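Local coordinates for protein DNA polymerase III subunit delta (PDB 3ZH9) that probably opens the ring-shaped beta dimer, acting as the wrench of the ATP-driven complex that loads this ring onto primed DNA, at residues 197-200 / 205-208; 224-227 / 233-236. One frame throughout, in Å; residues are numbered along the deposited sequence.

Interaction 1 (197-200 / 205-208). With SO4 (sulfate ion), chain C.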
ATOM      1  N   GLY A 197      13.908  13.396 -19.427  1.00 37.45           N
ATOM      2  CA  GLY A 197      13.635  14.441 -20.403  1.00 40.36           C
ATOM      3  C   GLY A 197      13.023  13.919 -21.692  1.00 51.78           C
ATOM      4  O   GLY A 197      11.955  13.304 -21.678  1.00 44.74           O
ATOM      5  N   ASP A 198      13.715  14.162 -22.805  1.00 57.45           N
ATOM      6  CA  ASP A 198      13.236  13.792 -24.131  1.00 56.91           C
ATOM      7  C   ASP A 198      13.343  12.302 -24.369  1.00 51.01           C
ATOM      8  O   ASP A 198      12.667  11.753 -25.237  1.00 47.96           O
ATOM      9  CB  ASP A 198      14.051  14.509 -25.209  1.00 66.50           C
ATOM     10  CG  ASP A 198      13.598  15.938 -25.432  1.00 80.61           C
ATOM     11  OD1 ASP A 198      12.376  16.190 -25.324  1.00 83.00           O
ATOM     12  OD2 ASP A 198      14.461  16.803 -25.719  1.00 81.57           O
ATOM     13  N   ARG A 199      14.192  11.638 -23.603  1.00 42.48           N
ATOM     14  CA  ARG A 199      14.425  10.218 -23.775  1.00 45.96           C
ATOM     15  C   ARG A 199      13.182   9.395 -23.458  1.00 46.75           C
ATOM     16  O   ARG A 199      12.352   9.800 -22.665  1.00 43.00           O
ATOM     17  CB  ARG A 199      15.613   9.777 -22.930  1.00 42.53           C
ATOM     18  CG  ARG A 199      16.921  10.453 -23.292  1.00 48.32           C
ATOM     19  CD  ARG A 199      17.881  10.405 -22.126  1.00 57.36           C
ATOM     20  NE  ARG A 199      17.856   9.086 -21.529  1.00 65.15           N
ATOM     21  CZ  ARG A 199      18.056   8.822 -20.250  1.00 48.97           C
ATOM     22  NH1 ARG A 199      18.324   9.788 -19.394  1.00 39.64           N
ATOM     23  NH2 ARG A 199      17.985   7.576 -19.842  1.00 38.95           N
ATOM     24  N   GLU A 200      13.037   8.257 -24.118  1.00 43.51           N
ATOM     25  CA  GLU A 200      11.853   7.435 -23.917  1.00 43.38           C
ATOM     26  C   GLU A 200      12.014   6.368 -22.834  1.00 43.62           C
ATOM     27  O   GLU A 200      11.057   6.040 -22.121  1.00 44.38           O
ATOM     28  CB  GLU A 200      11.431   6.765 -25.224  1.00 50.96           C
ATOM     29  CG  GLU A 200      10.236   5.847 -25.047  1.00 55.49           C
ATOM     30  CD  GLU A 200       9.723   5.309 -26.358  1.00 70.30           C
ATOM     31  OE1 GLU A 200      10.250   5.725 -27.414  1.00 82.84           O
ATOM     32  OE2 GLU A 200       8.789   4.478 -26.330  1.00 67.76           O
ATOM     33  N   ASP A 205      20.712   2.420 -15.268  1.00 35.24           N
ATOM     34  CA  ASP A 205      21.571   3.505 -14.801  1.00 28.19           C
ATOM     35  C   ASP A 205      20.774   4.704 -14.263  1.00 31.26           C
ATOM     36  O   ASP A 205      21.153   5.286 -13.253  1.00 32.48           O
ATOM     37  CB  ASP A 205      22.525   3.965 -15.910  1.00 30.32           C
ATOM     38  CG  ASP A 205      23.729   3.042 -16.086  1.00 39.16           C
ATOM     39  OD1 ASP A 205      24.097   2.303 -15.143  1.00 36.85           O
ATOM     40  OD2 ASP A 205      24.327   3.079 -17.179  1.00 43.40           O
ATOM     41  N   ASP A 206      19.702   5.106 -14.956  1.00 32.76           N
ATOM     42  CA  ASP A 206      18.818   6.173 -14.453  1.00 28.85           C
ATOM     43  C   ASP A 206      18.268   5.835 -13.053  1.00 30.61           C
ATOM     44  O   ASP A 206      18.243   6.675 -12.135  1.00 25.48           O
ATOM     45  CB  ASP A 206      17.648   6.411 -15.408  1.00 30.11           C
ATOM     46  CG  ASP A 206      18.076   7.050 -16.718  1.00 38.56           C
ATOM     47  OD1 ASP A 206      18.829   8.043 -16.686  1.00 39.24           O
ATOM     48  OD2 ASP A 206      17.657   6.554 -17.779  1.00 37.23           O
ATOM     49  N   VAL A 207      17.817   4.597 -12.899  1.00 27.05           N
ATOM     50  CA  VAL A 207      17.272   4.157 -11.617  1.00 28.40           C
ATOM     51  C   VAL A 207      18.318   4.273 -10.521  1.00 28.98           C
ATOM     52  O   VAL A 207      18.062   4.875  -9.470  1.00 28.73           O
ATOM     53  CB  VAL A 207      16.739   2.718 -11.674  1.00 22.55           C
ATOM     54  CG1 VAL A 207      16.365   2.238 -10.278  1.00 20.90           C
ATOM     55  CG2 VAL A 207      15.529   2.644 -12.645  1.00 24.19           C
ATOM     56  N   LYS A 208      19.494   3.703 -10.768  1.00 24.82           N
ATOM     57  CA  LYS A 208      20.563   3.698  -9.772  1.00 25.90           C
ATOM     58  C   LYS A 208      21.052   5.086  -9.433  1.00 28.21           C
ATOM     59  O   LYS A 208      21.408   5.343  -8.294  1.00 31.33           O
ATOM     60  CB  LYS A 208      21.758   2.871 -10.249  1.00 28.18           C
ATOM     61  CG  LYS A 208      21.471   1.371 -10.404  1.00 30.30           C
ATOM     62  CD  LYS A 208      22.737   0.650 -10.896  1.00 32.30           C
ATOM     63  CE  LYS A 208      22.697  -0.841 -10.574  1.00 44.18           C
ATOM     64  NZ  LYS A 208      23.795  -1.621 -11.241  1.00 51.21           N
TER
HETATM   65  S   SO4 C1341      15.616   6.678 -25.899  1.00 68.65           S
HETATM   66  O1  SO4 C1341      14.857   7.841 -26.362  1.00 65.86           O
HETATM   67  O2  SO4 C1341      15.740   5.683 -26.963  1.00 75.91           O
HETATM   68  O3  SO4 C1341      14.921   6.083 -24.764  1.00 64.67           O
HETATM   69  O4  SO4 C1341      16.959   7.088 -25.498  1.00 65.73           O
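Arg199, reaching out of the loop 197-200, meets Asp206 of helix 204-210 in a two-pronged salt bridge. The arginine side chain starts beside a sulfate ion, probably from the crystallisation liquor: CB lies 4.0 Å from sulfate O4, and CG is just as close to the same oxygen. Beyond CG the chain leaves the anion. A bend about CG-CD (chi3 44°) carries NE and the guanidinium over to the helix. There NH1 donates to Asp206 OD1 at 3.3 Å, with the acceptor almost in the guanidinium plane; the donor meets OD1 on its syn side but 25° out of the carboxylate plane. NH2 faces OD2; the modelled separation of 2.3 Å between Arg199 NH2 and Asp206 OD2 is too short to be trusted in detail. The two side chains approach from opposite directions, and the guanidinium and carboxylate planes are 31° apart. The sulfate itself is gripped by backbone, Glu200 N donating to its O1 at 2.9 Å, and Glu201 N binds it as well. Asp206 OD1 also hydrogen-bonds a glycerol, probably likewise from the liquor. The bridge thus links the loop after helix 182-195, which runs on into the two-stranded parallel sheet of 165-166 and 201-202, to helix 204-210, where Asp206 packs on Leu192 and Phe195 of helix 182-195 and Val207 packs on helix 168-177.

Interaction 2 (224-227 / 233-236)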
ATOM      1  N   ASN A 224      20.070  -9.010   6.653  1.00 37.63           N
ATOM      2  CA  ASN A 224      20.594 -10.102   5.825  1.00 41.17           C
ATOM      3  C   ASN A 224      22.089 -10.288   6.007  1.00 47.54           C
ATOM      4  O   ASN A 224      22.568 -11.397   6.234  1.00 54.82           O
ATOM      5  CB  ASN A 224      20.306  -9.873   4.349  1.00 45.99           C
ATOM      6  CG  ASN A 224      18.993 -10.462   3.925  1.00 55.04           C
ATOM      7  OD1 ASN A 224      18.429 -11.316   4.615  1.00 51.59           O
ATOM      8  ND2 ASN A 224      18.489 -10.009   2.789  1.00 60.13           N
ATOM      9  N   LYS A 225      22.824  -9.189   5.904  1.00 49.99           N
ATOM     10  CA  LYS A 225      24.272  -9.228   6.005  1.00 44.45           C
ATOM     11  C   LYS A 225      24.712  -9.770   7.348  1.00 58.20           C
ATOM     12  O   LYS A 225      25.665 -10.543   7.428  1.00 67.91           O
ATOM     13  CB  LYS A 225      24.852  -7.841   5.767  1.00 41.45           C
ATOM     14  CG  LYS A 225      24.596  -7.340   4.368  1.00 51.48           C
ATOM     15  CD  LYS A 225      25.086  -8.357   3.340  1.00 60.79           C
ATOM     16  CE  LYS A 225      24.529  -8.054   1.951  1.00 69.82           C
ATOM     17  NZ  LYS A 225      24.971  -9.057   0.935  1.00 75.13           N
ATOM     18  N   ILE A 226      24.007  -9.382   8.405  1.00 52.48           N
ATOM     19  CA  ILE A 226      24.374  -9.825   9.739  1.00 55.76           C
ATOM     20  C   ILE A 226      24.154 -11.320   9.936  1.00 62.18           C
ATOM     21  O   ILE A 226      25.071 -12.038  10.337  1.00 67.13           O
ATOM     22  CB  ILE A 226      23.629  -9.047  10.832  1.00 51.07           C
ATOM     23  CG1 ILE A 226      24.284  -7.678  11.038  1.00 46.04           C
ATOM     24  CG2 ILE A 226      23.654  -9.830  12.137  1.00 55.02           C
ATOM     25  CD1 ILE A 226      23.459  -6.729  11.891  1.00 47.09           C
ATOM     26  N   VAL A 227      22.943 -11.786   9.653  1.00 61.09           N
ATOM     27  CA  VAL A 227      22.633 -13.207   9.796  1.00 61.68           C
ATOM     28  C   VAL A 227      23.481 -14.084   8.863  1.00 58.59           C
ATOM     29  O   VAL A 227      23.621 -15.278   9.097  1.00 60.80           O
ATOM     30  CB  VAL A 227      21.120 -13.508   9.599  1.00 55.29           C
ATOM     31  CG1 VAL A 227      20.753 -13.534   8.124  1.00 51.81           C
ATOM     32  CG2 VAL A 227      20.762 -14.838  10.250  1.00 63.19           C
ATOM     33  N   GLU A 233      30.449  -5.867   5.155  1.00 71.78           N
ATOM     34  CA  GLU A 233      29.285  -5.435   4.373  1.00 67.51           C
ATOM     35  C   GLU A 233      28.206  -4.810   5.259  1.00 60.65           C
ATOM     36  O   GLU A 233      27.598  -3.796   4.899  1.00 60.40           O
ATOM     37  CB  GLU A 233      28.677  -6.609   3.603  1.00 75.02           C
ATOM     38  CG  GLU A 233      29.392  -6.977   2.309  1.00 90.35           C
ATOM     39  CD  GLU A 233      28.782  -8.197   1.627  1.00102.61           C
ATOM     40  OE1 GLU A 233      28.062  -8.969   2.295  1.00107.90           O
ATOM     41  OE2 GLU A 233      29.026  -8.388   0.418  1.00107.81           O
ATOM     42  N   SER A 234      27.972  -5.423   6.415  1.00 51.46           N
ATOM     43  CA  SER A 234      26.958  -4.939   7.338  1.00 54.43           C
ATOM     44  C   SER A 234      27.449  -3.774   8.205  1.00 50.98           C
ATOM     45  O   SER A 234      26.661  -2.903   8.580  1.00 50.44           O
ATOM     46  CB  SER A 234      26.398  -6.084   8.191  1.00 56.51           C
ATOM     47  OG  SER A 234      27.362  -6.597   9.082  1.00 60.02           O
ATOM     48  N   LEU A 235      28.740  -3.742   8.520  1.00 55.57           N
ATOM     49  CA  LEU A 235      29.285  -2.582   9.215  1.00 57.35           C
ATOM     50  C   LEU A 235      29.167  -1.362   8.306  1.00 47.38           C
ATOM     51  O   LEU A 235      28.833  -0.266   8.754  1.00 54.56           O
ATOM     52  CB  LEU A 235      30.746  -2.806   9.631  1.00 60.23           C
ATOM     53  CG  LEU A 235      30.992  -3.785  10.784  1.00 57.77           C
ATOM     54  CD1 LEU A 235      32.454  -3.738  11.238  1.00 60.38           C
ATOM     55  CD2 LEU A 235      30.062  -3.500  11.949  1.00 54.49           C
ATOM     56  N   GLN A 236      29.432  -1.571   7.023  1.00 39.84           N
ATOM     57  CA  GLN A 236      29.316  -0.521   6.028  1.00 43.81           C
ATOM     58  C   GLN A 236      27.882   0.002   5.874  1.00 59.04           C
ATOM     59  O   GLN A 236      27.667   1.205   5.707  1.00 58.82           O
ATOM     60  CB  GLN A 236      29.823  -1.009   4.681  1.00 43.96           C
ATOM     61  CG  GLN A 236      29.821   0.079   3.619  1.00 58.30           C
ATOM     62  CD  GLN A 236      30.931   1.095   3.832  1.00 72.46           C
ATOM     63  OE1 GLN A 236      32.115   0.747   3.850  1.00 72.07           O
ATOM     64  NE2 GLN A 236      30.551   2.357   4.004  1.00 73.24           N
TER
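Lys225 lies against both Glu233 and Ser234 where two consecutive helices, 215-227 and 231-243, meet across a short connecting loop, a helix-loop-helix unit of the all-helical C-terminal domain. Lys225 and Glu233 each send their first side-chain bond toward the opposite helix, and the two chains then pass at a slant. Lys225 kinks early, at chi2 (-54°), and is extended from there to its tip, so its aliphatic part runs past the end of the glutamate. Glu233 stays straight beyond CG and brings OE1 alongside that chain: OE1 is 3.2 Å from Lys225 CD, nearer than to the ammonium. The charged pairing is correspondingly loose, a salt bridge with a weak hydrogen bond of 3.4 Å between Lys225 NZ and the OE1 of the solvent-exposed Glu233. With an alanine at Lys225, the Glu233 carboxylate would probably lose this charged mate, and a gap would be likely beside Glu233 CB, which the lysine CD now approaches.

Deeper in, the helices come close through small groups. Lys225 CB presses on Ser234 CB at 3.4 Å, tighter than ordinary van der Waals contact, and a residue as small as Ser234 suits so close an approach. The adjacent Ile226 reaches the same serine with CG1, while the Ile226 side chain also packs on Leu333 and Leu336 of helix 325-338; Leu337 of that helix touches Ser234. The serine hydroxyl is turned back to its own helix start: with chi1 68° it sits between N and carbonyl carbon, within hydrogen-bonding reach of the backbone oxygens of Arg231 and Lys230, which must share its one proton. Ile226 CG1 lies 3.8 Å from Ser234 OG.

In the fold
Interaction 1 closes along the chain before interaction 2 opens, and helix 204-210 of interaction 1 is followed directly by helix 215-227 of interaction 2. Their centres stand 31 Å apart, with nearest atoms about 14 Å apart, so they do not touch. Both lie well away from the middle of the chain, and neither uses a strand of the five-stranded parallel sheet. Interaction 1 belongs to the small helical region with the two-stranded sheet, interaction 2 to the helical C-terminal domain, where helix 325-338 backs it. Each joins pieces close in sequence, so both are local contacts, one in each of these regions of the loader subunit.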